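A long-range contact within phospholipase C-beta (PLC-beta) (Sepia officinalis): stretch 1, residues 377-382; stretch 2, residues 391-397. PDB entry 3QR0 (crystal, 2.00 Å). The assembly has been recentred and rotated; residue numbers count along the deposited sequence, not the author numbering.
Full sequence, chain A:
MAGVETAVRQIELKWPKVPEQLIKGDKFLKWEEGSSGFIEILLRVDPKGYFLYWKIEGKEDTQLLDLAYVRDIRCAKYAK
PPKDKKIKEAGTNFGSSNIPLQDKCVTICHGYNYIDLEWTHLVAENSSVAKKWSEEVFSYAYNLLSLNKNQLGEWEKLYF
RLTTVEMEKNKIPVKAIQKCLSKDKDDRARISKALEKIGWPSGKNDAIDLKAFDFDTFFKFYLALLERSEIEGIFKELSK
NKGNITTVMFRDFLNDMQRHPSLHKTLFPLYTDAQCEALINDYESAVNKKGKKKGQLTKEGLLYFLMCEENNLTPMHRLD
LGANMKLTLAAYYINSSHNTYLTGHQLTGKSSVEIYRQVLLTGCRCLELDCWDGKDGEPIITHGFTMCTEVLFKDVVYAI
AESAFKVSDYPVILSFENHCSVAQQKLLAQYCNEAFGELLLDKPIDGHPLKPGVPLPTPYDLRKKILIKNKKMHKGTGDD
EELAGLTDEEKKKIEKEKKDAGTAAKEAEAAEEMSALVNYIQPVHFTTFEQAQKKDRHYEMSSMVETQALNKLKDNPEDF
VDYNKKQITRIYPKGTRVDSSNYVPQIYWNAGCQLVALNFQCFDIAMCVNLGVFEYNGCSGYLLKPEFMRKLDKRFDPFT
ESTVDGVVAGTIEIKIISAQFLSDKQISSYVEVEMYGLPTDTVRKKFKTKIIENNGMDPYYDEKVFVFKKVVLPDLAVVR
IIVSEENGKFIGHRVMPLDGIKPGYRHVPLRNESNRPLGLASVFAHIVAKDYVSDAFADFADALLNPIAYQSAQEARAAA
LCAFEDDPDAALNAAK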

# COMPACT_ATOMS: atom_id res chain seq x y z
N GLY A 377 -19.15 33.92 -0.09
CA GLY A 377 -20.20 33.30 0.71
C GLY A 377 -20.20 31.78 0.69
O GLY A 377 -21.03 31.16 1.34
N GLU A 378 -19.27 31.18 -0.05
CA GLU A 378 -19.20 29.72 -0.21
C GLU A 378 -17.97 29.17 0.51
O GLU A 378 -16.87 29.65 0.29
CB GLU A 378 -19.14 29.36 -1.69
CG GLU A 378 -20.41 29.71 -2.48
CD GLU A 378 -21.62 28.88 -2.08
OE1 GLU A 378 -21.45 27.73 -1.61
OE2 GLU A 378 -22.76 29.38 -2.24
N PRO A 379 -18.16 28.15 1.38
CA PRO A 379 -17.02 27.67 2.17
C PRO A 379 -15.90 27.07 1.32
O PRO A 379 -16.16 26.48 0.27
CB PRO A 379 -17.64 26.59 3.07
CG PRO A 379 -18.86 26.16 2.36
CD PRO A 379 -19.38 27.39 1.68
N ILE A 380 -14.68 27.23 1.81
CA ILE A 380 -13.50 26.73 1.12
C ILE A 380 -12.69 25.86 2.05
O ILE A 380 -12.91 25.86 3.27
CB ILE A 380 -12.60 27.88 0.62
CG1 ILE A 380 -12.07 28.71 1.80
CG2 ILE A 380 -13.36 28.76 -0.37
CD1 ILE A 380 -11.15 29.83 1.40
N ILE A 381 -11.77 25.11 1.47
CA ILE A 381 -10.80 24.31 2.21
C ILE A 381 -9.40 24.82 1.90
O ILE A 381 -9.04 24.99 0.74
CB ILE A 381 -10.91 22.82 1.87
CG1 ILE A 381 -12.21 22.25 2.43
CG2 ILE A 381 -9.70 22.04 2.41
CD1 ILE A 381 -12.48 20.80 2.04
N THR A 382 -8.63 25.07 2.96
CA THR A 382 -7.26 25.55 2.82
C THR A 382 -6.56 25.49 4.17
O THR A 382 -7.19 25.22 5.19
CB THR A 382 -7.22 27.02 2.28
OG1 THR A 382 -5.88 27.35 1.88
CG2 THR A 382 -7.70 28.02 3.33
N VAL A 391 -9.55 25.41 -2.25
CA VAL A 391 -10.52 24.70 -3.09
C VAL A 391 -11.91 24.84 -2.48
O VAL A 391 -12.04 25.15 -1.29
CB VAL A 391 -10.14 23.20 -3.28
CG1 VAL A 391 -8.80 23.06 -4.02
CG2 VAL A 391 -10.09 22.48 -1.95
N LEU A 392 -12.95 24.61 -3.28
CA LEU A 392 -14.33 24.70 -2.79
C LEU A 392 -14.65 23.48 -1.94
O LEU A 392 -14.34 22.36 -2.32
CB LEU A 392 -15.35 24.79 -3.94
CG LEU A 392 -15.59 26.13 -4.63
CD1 LEU A 392 -16.60 25.95 -5.75
CD2 LEU A 392 -16.07 27.19 -3.63
N PHE A 393 -15.27 23.71 -0.79
CA PHE A 393 -15.71 22.61 0.07
C PHE A 393 -16.67 21.68 -0.68
O PHE A 393 -16.56 20.46 -0.58
CB PHE A 393 -16.39 23.16 1.33
CG PHE A 393 -16.96 22.08 2.21
CD1 PHE A 393 -16.19 21.49 3.19
CD2 PHE A 393 -18.27 21.65 2.03
CE1 PHE A 393 -16.72 20.48 4.00
CE2 PHE A 393 -18.80 20.65 2.83
CZ PHE A 393 -18.03 20.06 3.82
N LYS A 394 -17.60 22.27 -1.43
CA LYS A 394 -18.58 21.50 -2.21
C LYS A 394 -17.90 20.51 -3.17
O LYS A 394 -18.29 19.35 -3.24
CB LYS A 394 -19.50 22.46 -2.99
CG LYS A 394 -20.61 21.80 -3.79
CD LYS A 394 -21.49 22.88 -4.41
CE LYS A 394 -22.56 22.31 -5.34
NZ LYS A 394 -23.56 23.36 -5.70
N ASP A 395 -16.88 20.98 -3.89
CA ASP A 395 -16.13 20.11 -4.80
C ASP A 395 -15.49 18.93 -4.05
O ASP A 395 -15.53 17.80 -4.53
CB ASP A 395 -15.05 20.88 -5.56
CG ASP A 395 -15.61 21.84 -6.60
OD1 ASP A 395 -16.82 21.74 -6.93
OD2 ASP A 395 -14.85 22.70 -7.09
N VAL A 396 -14.91 19.20 -2.88
CA VAL A 396 -14.27 18.15 -2.09
C VAL A 396 -15.28 17.05 -1.67
O VAL A 396 -15.01 15.86 -1.85
CB VAL A 396 -13.54 18.72 -0.85
CG1 VAL A 396 -13.14 17.61 0.10
CG2 VAL A 396 -12.31 19.52 -1.28
N VAL A 397 -16.43 17.44 -1.14
CA VAL A 397 -17.39 16.42 -0.65
C VAL A 397 -17.99 15.58 -1.78
O VAL A 397 -18.25 14.39 -1.59
CB VAL A 397 -18.49 17.00 0.27
CG1 VAL A 397 -17.89 17.42 1.63
CG2 VAL A 397 -19.24 18.14 -0.39
O HOH W 1 -18.29 25.08 -1.05

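Three backbone hydrogen bonds hold these stretches together, and none depends on a side chain. The shortest runs from Ile 381 N to Val 391 O, 2.8 Å, and it is returned by Val 391 N to Ile 381 O at 3.1 Å. This reciprocal couple makes Ile 381 and Val 391 a hydrogen-bonded antiparallel pair, with CA atoms 5.3 Å apart. One step along, Ile 380 and Leu 392 form a non-hydrogen-bonded pair and their CA atoms close to 4.5 Å. The third bond, Phe 393 N to Pro 379 O at 3.1 Å, continues the ladder just as the second stretch turns into a helix. All three are nearly straight, with angles at hydrogen of 166° to 168°.

That junction is economical. Leu 392 occupies the N-cap position, and its O accepts from Val 396 N at 3.3 Å, so the strand's last residue also starts the helical bonding. Phe 393 and Lys 394, in the first turn, have amides with no earlier helical carbonyl to meet. Pro 379 O serves both: directly for Phe 393, and for Lys 394 through a water that donates to Pro 379 O and accepts from Lys 394 N, each leg 2.9 Å.

The packing follows from the register. Ile 381 and Val 391 place their side chains on the same sheet face, where Ile 381 CB lies 3.9 Å from Val 391 CG2. Ile 381, with chi1 m and chi2 t, extends its end to the helix: its CD1 sits 3.6 Å from Val 396 CG2 and 3.9 Å from Phe 393 CD1. One side chain thereby touches both strand and helix in apolar contact. Pro 379 CG adds a looser contact with Phe 393 CB at 4.0 Å, while Leu 392 CD2 reaches back to Glu 378 CB at 4.2 Å.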